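Archease, possible chaperone (Thermotoga maritima, PDB 1J5U) binds calcium and probably activates the tRNA-splicing ligase RtcB by promoting its guanylylation, and may also act as a chaperone. Local coordinates at residues I17-T20 and A21-A24; S28-S31 and Y32-L36; E122-D126 and V127-K131. One frame throughout, in Å; residues are numbered along the deposited sequence.

Interaction 1. Residues I17-T20 and A21-A24; sequences IEHT and ADIA. With CA (calcium ion), chain B.
Ala21 follows directly on Thr20 at the point where the chain bends ahead of strand 23-29, and its carbonyl oxygen approaches the His19 side chain, 3.7 Å from His19 CB. The bend also carries a weak backbone hydrogen bond, from Asp22 N to Thr20 O, 3.4 Å long and strongly bent at 124°. Asp22 supplies the side-chain calcium ligand of this segment. Its CG stands anti to its own carbonyl carbon (chi1 -69°), which swings the carboxylate back along the chain toward His19, and the two oxygens then divide the tasks. OD2 binds the calcium ion at 2.5 Å, and the backbone oxygen His19 O binds the same ion at 2.5 Å; the two ligand oxygens are brought together by the metal they share. OD1 turns from the ion to the edge of the His19 ring, 3.6 Å from His19 CB, and accepts a 2.6 Å hydrogen bond from water 1. That water is itself a calcium ligand and accepts from His19 N, so backbone, water, carboxylate and metal close a small ring. At Ile23 the strand begins; opposite Phe134 of strand 127-135 the chain fits two residues, Asp22 and Ile23, a classic beta bulge that ties the site to that strand. Asp135 and the C-terminal carboxylate of Thr136 supply further calcium ligands, and two more waters bind the ion. Histidine thus serves calcium through its carbonyl and not its imidazole, as suits a hard, oxygen-seeking cation, and the positive ion probably offsets the mutual repulsion of the acidic groups drawn around it.

Interaction 2. Residues S28-S31 and Y32-L36; sequences SGNS and YEELL
Ser28, near the end of strand 23-29, offers its backbone to Leu35: its carbonyl carbon lies 3.7 Å from CD2 of that leucine, and the same methyl reaches Gly29 N. Gly29 presents its bare CA to the helix, 3.5 Å from Glu34 OE1, and the glycine lets the helix start come close. Asn30 N then gives Glu34 OE1 a short, nearly straight hydrogen bond (2.8 Å, 170°) that arrives from above the carboxylate plane. An extended chain beyond CG carries the glutamate back over the helix start to this amide, alongside the Asn30 side chain, whose ND2 is bonded to Asp126 O. Ser31 is the N-cap. Its hydroxyl sits between its own backbone N and carbonyl carbon (chi1 72°), from where OG accepts from Glu34 N at 3.2 Å, while Ser31 O takes Leu35 N at 3.1 Å in the first backbone bond of the helix. The chain thus passes from strand 23-29 into helix 32-47, with Leu35 packed on Leu128 of strand 127-135, and Tyr32 and Leu36 turned to helix 66-81 and to Leu96 of strand 95-105.

Interaction 3. Residues E122-D126 and V127-K131; sequences ERDGD and VLKTK
Glu122 and Lys129 form an antiparallel hydrogen-bonded pair, with Glu122 N to Lys129 O at 2.7 Å and Lys129 N to Glu122 O at 2.8 Å. Beyond the intervening non-hydrogen-bonded pair, Asp124 N reaches Val127 O at 2.8 Å, and Val127 N returns to Asp124 O from above the carbonyl plane, 52° out of it. This last bond closes a type II' beta turn through Gly125 and Asp126, so the motif is a beta hairpin with a two-residue loop, joining strands 113-124 and 127-135; Gly125 takes the positive phi (68°) of its first corner. One face of the hairpin carries Glu122, Asp124, Val127 and Lys129. The Lys129 chain leaves from between its backbone N and carbonyl carbon (chi1 64°) and runs extended past Glu122, CE lying 3.8 Å from Glu122 OE1, toward a long salt bridge of 3.8 Å between NZ and Asp124 OD2. On the other face Arg123 and Leu128 meet, CG against CD1 at 3.6 Å. Further out, strand 127-135 is held from its other side by backbone hydrogen bonds of Leu128 with Gly29 and of Thr130 with Ile27, while Thr130 OG1 also hydrogen-bonds Lys120 N.

All three contacts involve the three-stranded sheet in which strand 127-135 lies between 23-29 and 113-124. Interaction 1 stands at the start of strand 23-29 and interaction 2 at its end, their centres about 24 Å apart; interaction 3 is the hairpin beside that end. Interactions 2 and 3 touch, their centres about 9 Å apart, and Gly29 O packs against Val127 CG1 at 3.7 Å. Interactions 1 and 3 lie at the surface, whereas interaction 2 is partly buried through Tyr32 and Leu35. Chemistry follows place: metal and water bind the loop, cap bonds and leucine packing the helix start, backbone pairing and a long salt bridge the hairpin.

Interaction 1. Residues I17-T20 and A21-A24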
loop_
_atom_site.group_PDB
_atom_site.type_symbol
_atom_site.label_atom_id
_atom_site.label_comp_id
_atom_site.label_asym_id
_atom_site.label_seq_id
_atom_site.Cartn_x
_atom_site.Cartn_y
_atom_site.Cartn_z
ATOM N N ILE A 17 19.624 7.053 -12.925
ATOM C CA ILE A 17 19.064 8.018 -11.986
ATOM C C ILE A 17 18.272 7.230 -10.953
ATOM O O ILE A 17 17.613 6.269 -11.296
ATOM C CB ILE A 17 18.102 9.045 -12.681
ATOM C CG1 ILE A 17 17.369 8.399 -13.856
ATOM C CG2 ILE A 17 18.882 10.256 -13.191
ATOM C CD1 ILE A 17 16.279 7.431 -13.468
ATOM N N GLU A 18 18.371 7.614 -9.687
ATOM C CA GLU A 18 17.608 6.946 -8.643
ATOM C C GLU A 18 16.455 7.877 -8.254
ATOM O O GLU A 18 16.634 9.096 -8.165
ATOM C CB GLU A 18 18.477 6.689 -7.415
ATOM C CG GLU A 18 19.615 5.709 -7.624
ATOM C CD GLU A 18 20.402 5.493 -6.349
ATOM O OE1 GLU A 18 20.795 6.506 -5.726
ATOM O OE2 GLU A 18 20.628 4.321 -5.964
ATOM N N HIS A 19 15.274 7.316 -8.039
ATOM C CA HIS A 19 14.113 8.127 -7.643
ATOM C C HIS A 19 13.417 7.425 -6.487
ATOM O O HIS A 19 13.544 6.231 -6.358
ATOM C CB HIS A 19 13.089 8.207 -8.775
ATOM C CG HIS A 19 13.564 8.922 -10.001
ATOM N ND1 HIS A 19 13.819 10.234 -10.226
ATOM C CD2 HIS A 19 13.703 8.293 -11.221
ATOM C CE1 HIS A 19 14.085 10.374 -11.566
ATOM N NE2 HIS A 19 14.010 9.190 -12.145
ATOM N N THR A 20 12.712 8.150 -5.628
ATOM C CA THR A 20 11.941 7.454 -4.603
ATOM C C THR A 20 10.514 7.507 -5.160
ATOM O O THR A 20 9.626 6.772 -4.721
ATOM C CB THR A 20 12.024 8.122 -3.215
ATOM O OG1 THR A 20 11.929 9.543 -3.355
ATOM C CG2 THR A 20 13.353 7.749 -2.527
ATOM N N ALA A 21 10.304 8.376 -6.148
ATOM C CA ALA A 21 8.995 8.467 -6.797
ATOM C C ALA A 21 9.059 7.653 -8.082
ATOM O O ALA A 21 9.366 8.177 -9.162
ATOM C CB ALA A 21 8.631 9.936 -7.095
ATOM N N ASP A 22 8.783 6.360 -7.981
ATOM C CA ASP A 22 8.839 5.492 -9.159
ATOM C C ASP A 22 7.528 5.176 -9.848
ATOM O O ASP A 22 7.460 5.217 -11.077
ATOM C CB ASP A 22 9.548 4.183 -8.825
ATOM C CG ASP A 22 11.028 4.383 -8.574
ATOM O OD1 ASP A 22 11.729 4.903 -9.469
ATOM O OD2 ASP A 22 11.484 4.037 -7.476
ATOM N N ILE A 23 6.500 4.810 -9.089
ATOM C CA ILE A 23 5.218 4.518 -9.701
ATOM C C ILE A 23 4.149 5.244 -8.924
ATOM O O ILE A 23 4.260 5.411 -7.703
ATOM C CB ILE A 23 4.895 2.993 -9.755
ATOM C CG1 ILE A 23 4.702 2.426 -8.355
ATOM C CG2 ILE A 23 6.028 2.236 -10.463
ATOM C CD1 ILE A 23 4.276 0.937 -8.389
ATOM N N ALA A 24 3.116 5.685 -9.641
ATOM C CA ALA A 24 2.052 6.456 -9.033
ATOM C C ALA A 24 0.659 6.016 -9.430
ATOM O O ALA A 24 0.432 5.603 -10.561
ATOM C CB ALA A 24 2.227 7.925 -9.397
HETATM CA CA CA B . 13.695 3.778 -6.417
HETATM O O HOH W 1 14.225 4.443 -9.032
HETATM O O HOH W 2 15.621 1.982 -7.578
HETATM O O HOH W 3 16.178 4.885 -5.770
#

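Interaction 2. Residues S28-S31 and Y32-L36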
loop_
_atom_site.group_PDB
_atom_site.type_symbol
_atom_site.label_atom_id
_atom_site.label_comp_id
_atom_site.label_asym_id
_atom_site.label_seq_id
_atom_site.Cartn_x
_atom_site.Cartn_y
_atom_site.Cartn_z
ATOM N N SER A 28 -9.219 6.180 -5.074
ATOM C CA SER A 28 -10.429 6.877 -4.685
ATOM C C SER A 28 -11.398 5.914 -4.059
ATOM O O SER A 28 -11.380 4.724 -4.370
ATOM C CB SER A 28 -11.069 7.510 -5.918
ATOM O OG SER A 28 -11.246 6.523 -6.915
ATOM N N GLY A 29 -12.248 6.437 -3.182
ATOM C CA GLY A 29 -13.238 5.614 -2.515
ATOM C C GLY A 29 -14.117 6.535 -1.686
ATOM O O GLY A 29 -14.006 7.762 -1.785
ATOM N N ASN A 30 -14.995 5.971 -0.863
ATOM C CA ASN A 30 -15.872 6.815 -0.051
ATOM C C ASN A 30 -15.381 6.939 1.389
ATOM O O ASN A 30 -16.012 7.610 2.197
ATOM C CB ASN A 30 -17.307 6.250 -0.040
ATOM C CG ASN A 30 -17.974 6.283 -1.423
ATOM O OD1 ASN A 30 -18.610 5.307 -1.844
ATOM N ND2 ASN A 30 -17.843 7.411 -2.127
ATOM N N SER A 31 -14.261 6.308 1.716
ATOM C CA SER A 31 -13.783 6.348 3.099
ATOM C C SER A 31 -12.316 5.976 3.176
ATOM O O SER A 31 -11.753 5.461 2.217
ATOM C CB SER A 31 -14.562 5.334 3.941
ATOM O OG SER A 31 -14.155 4.017 3.590
ATOM N N TYR A 32 -11.733 6.234 4.336
ATOM C CA TYR A 32 -10.335 5.946 4.618
ATOM C C TYR A 32 -10.064 4.456 4.459
ATOM O O TYR A 32 -9.034 4.058 3.934
ATOM C CB TYR A 32 -10.000 6.389 6.044
ATOM C CG TYR A 32 -8.619 5.994 6.506
ATOM C CD1 TYR A 32 -7.485 6.699 6.088
ATOM C CD2 TYR A 32 -8.447 4.920 7.362
ATOM C CE1 TYR A 32 -6.212 6.335 6.523
ATOM C CE2 TYR A 32 -7.180 4.552 7.806
ATOM C CZ TYR A 32 -6.067 5.260 7.379
ATOM O OH TYR A 32 -4.823 4.875 7.818
ATOM N N GLU A 33 -10.999 3.640 4.925
ATOM C CA GLU A 33 -10.858 2.198 4.822
ATOM C C GLU A 33 -10.791 1.755 3.356
ATOM O O GLU A 33 -10.002 0.872 3.009
ATOM C CB GLU A 33 -12.034 1.504 5.508
ATOM C CG GLU A 33 -11.934 0.001 5.474
ATOM C CD GLU A 33 -13.060 -0.684 6.246
ATOM O OE1 GLU A 33 -13.812 0.015 6.949
ATOM O OE2 GLU A 33 -13.179 -1.921 6.150
ATOM N N GLU A 34 -11.603 2.368 2.496
ATOM C CA GLU A 34 -11.596 1.989 1.083
ATOM C C GLU A 34 -10.295 2.431 0.394
ATOM O O GLU A 34 -9.865 1.800 -0.559
ATOM C CB GLU A 34 -12.816 2.557 0.345
ATOM C CG GLU A 34 -14.123 1.905 0.775
ATOM C CD GLU A 34 -15.287 2.255 -0.149
ATOM O OE1 GLU A 34 -15.163 3.168 -0.999
ATOM O OE2 GLU A 34 -16.336 1.617 -0.010
ATOM N N LEU A 35 -9.683 3.510 0.869
ATOM C CA LEU A 35 -8.407 3.910 0.295
ATOM C C LEU A 35 -7.374 2.854 0.664
ATOM O O LEU A 35 -6.503 2.534 -0.139
ATOM C CB LEU A 35 -7.965 5.278 0.806
ATOM C CG LEU A 35 -8.918 6.410 0.394
ATOM C CD1 LEU A 35 -8.304 7.719 0.789
ATOM C CD2 LEU A 35 -9.155 6.383 -1.135
ATOM N N LEU A 36 -7.458 2.317 1.885
ATOM C CA LEU A 36 -6.513 1.266 2.286
ATOM C C LEU A 36 -6.778 -0.006 1.476
ATOM O O LEU A 36 -5.847 -0.739 1.163
ATOM C CB LEU A 36 -6.613 0.951 3.788
ATOM C CG LEU A 36 -5.885 1.939 4.724
ATOM C CD1 LEU A 36 -6.255 1.636 6.175
ATOM C CD2 LEU A 36 -4.375 1.825 4.526
#

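Interaction 3. Residues E122-D126 and V127-K131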
loop_
_atom_site.group_PDB
_atom_site.type_symbol
_atom_site.label_atom_id
_atom_site.label_comp_id
_atom_site.label_asym_id
_atom_site.label_seq_id
_atom_site.Cartn_x
_atom_site.Cartn_y
_atom_site.Cartn_z
ATOM N N GLU A 122 -8.028 14.241 -0.410
ATOM C CA GLU A 122 -8.868 15.333 -0.888
ATOM C C GLU A 122 -10.288 14.819 -0.945
ATOM O O GLU A 122 -10.521 13.712 -1.443
ATOM C CB GLU A 122 -8.472 15.783 -2.298
ATOM C CG GLU A 122 -7.039 16.221 -2.464
ATOM C CD GLU A 122 -6.765 16.767 -3.860
ATOM O OE1 GLU A 122 -7.389 16.268 -4.832
ATOM O OE2 GLU A 122 -5.921 17.682 -3.989
ATOM N N ARG A 123 -11.221 15.634 -0.456
ATOM C CA ARG A 123 -12.646 15.309 -0.449
ATOM C C ARG A 123 -13.364 16.029 -1.583
ATOM O O ARG A 123 -13.150 17.227 -1.798
ATOM C CB ARG A 123 -13.304 15.747 0.855
ATOM C CG ARG A 123 -13.049 14.887 2.040
ATOM C CD ARG A 123 -13.841 15.459 3.229
ATOM N NE ARG A 123 -15.242 15.702 2.872
ATOM C CZ ARG A 123 -16.073 16.491 3.554
ATOM N NH1 ARG A 123 -15.657 17.125 4.641
ATOM N NH2 ARG A 123 -17.322 16.665 3.137
ATOM N N ASP A 124 -14.232 15.295 -2.276
ATOM C CA ASP A 124 -15.000 15.817 -3.400
ATOM C C ASP A 124 -16.358 15.136 -3.314
ATOM O O ASP A 124 -16.547 14.046 -3.850
ATOM C CB ASP A 124 -14.314 15.445 -4.717
ATOM C CG ASP A 124 -14.985 16.067 -5.928
ATOM O OD1 ASP A 124 -16.189 16.414 -5.843
ATOM O OD2 ASP A 124 -14.308 16.192 -6.974
ATOM N N GLY A 125 -17.296 15.769 -2.622
ATOM C CA GLY A 125 -18.601 15.169 -2.469
ATOM C C GLY A 125 -18.468 13.928 -1.603
ATOM O O GLY A 125 -17.979 13.994 -0.471
ATOM N N ASP A 126 -18.896 12.794 -2.140
ATOM C CA ASP A 126 -18.822 11.527 -1.420
ATOM C C ASP A 126 -17.443 10.872 -1.584
ATOM O O ASP A 126 -17.131 9.897 -0.905
ATOM C CB ASP A 126 -19.877 10.552 -1.965
ATOM C CG ASP A 126 -21.306 10.994 -1.670
ATOM O OD1 ASP A 126 -21.637 12.184 -1.877
ATOM O OD2 ASP A 126 -22.105 10.134 -1.242
ATOM N N VAL A 127 -16.629 11.414 -2.480
ATOM C CA VAL A 127 -15.326 10.834 -2.770
ATOM C C VAL A 127 -14.116 11.371 -2.019
ATOM O O VAL A 127 -13.891 12.576 -1.928
ATOM C CB VAL A 127 -15.028 10.917 -4.288
ATOM C CG1 VAL A 127 -13.739 10.152 -4.619
ATOM C CG2 VAL A 127 -16.211 10.347 -5.084
ATOM N N LEU A 128 -13.346 10.440 -1.475
ATOM C CA LEU A 128 -12.112 10.746 -0.786
ATOM C C LEU A 128 -11.048 10.208 -1.741
ATOM O O LEU A 128 -11.133 9.062 -2.175
ATOM C CB LEU A 128 -12.051 10.002 0.551
ATOM C CG LEU A 128 -10.897 10.435 1.452
ATOM C CD1 LEU A 128 -11.063 11.926 1.803
ATOM C CD2 LEU A 128 -10.888 9.576 2.734
ATOM N N LYS A 129 -10.056 11.016 -2.084
ATOM C CA LYS A 129 -9.030 10.560 -3.005
ATOM C C LYS A 129 -7.645 11.132 -2.732
ATOM O O LYS A 129 -7.491 12.100 -1.990
ATOM C CB LYS A 129 -9.424 10.899 -4.447
ATOM C CG LYS A 129 -9.516 12.392 -4.732
ATOM C CD LYS A 129 -9.990 12.676 -6.166
ATOM C CE LYS A 129 -10.139 14.184 -6.398
ATOM N NZ LYS A 129 -10.970 14.513 -7.600
ATOM N N THR A 130 -6.642 10.497 -3.324
ATOM C CA THR A 130 -5.260 10.952 -3.215
ATOM C C THR A 130 -4.382 10.200 -4.179
ATOM O O THR A 130 -4.742 9.123 -4.662
ATOM C CB THR A 130 -4.658 10.736 -1.804
ATOM O OG1 THR A 130 -3.341 11.295 -1.763
ATOM C CG2 THR A 130 -4.548 9.241 -1.468
ATOM N N LYS A 131 -3.236 10.793 -4.492
ATOM C CA LYS A 131 -2.268 10.102 -5.305
ATOM C C LYS A 131 -1.466 9.301 -4.267
ATOM O O LYS A 131 -1.435 9.662 -3.091
ATOM C CB LYS A 131 -1.341 11.099 -6.022
ATOM C CG LYS A 131 -1.572 11.196 -7.543
ATOM C CD LYS A 131 -0.691 12.264 -8.173
ATOM C CE LYS A 131 -0.782 12.246 -9.686
ATOM N NZ LYS A 131 -2.202 12.212 -10.131
#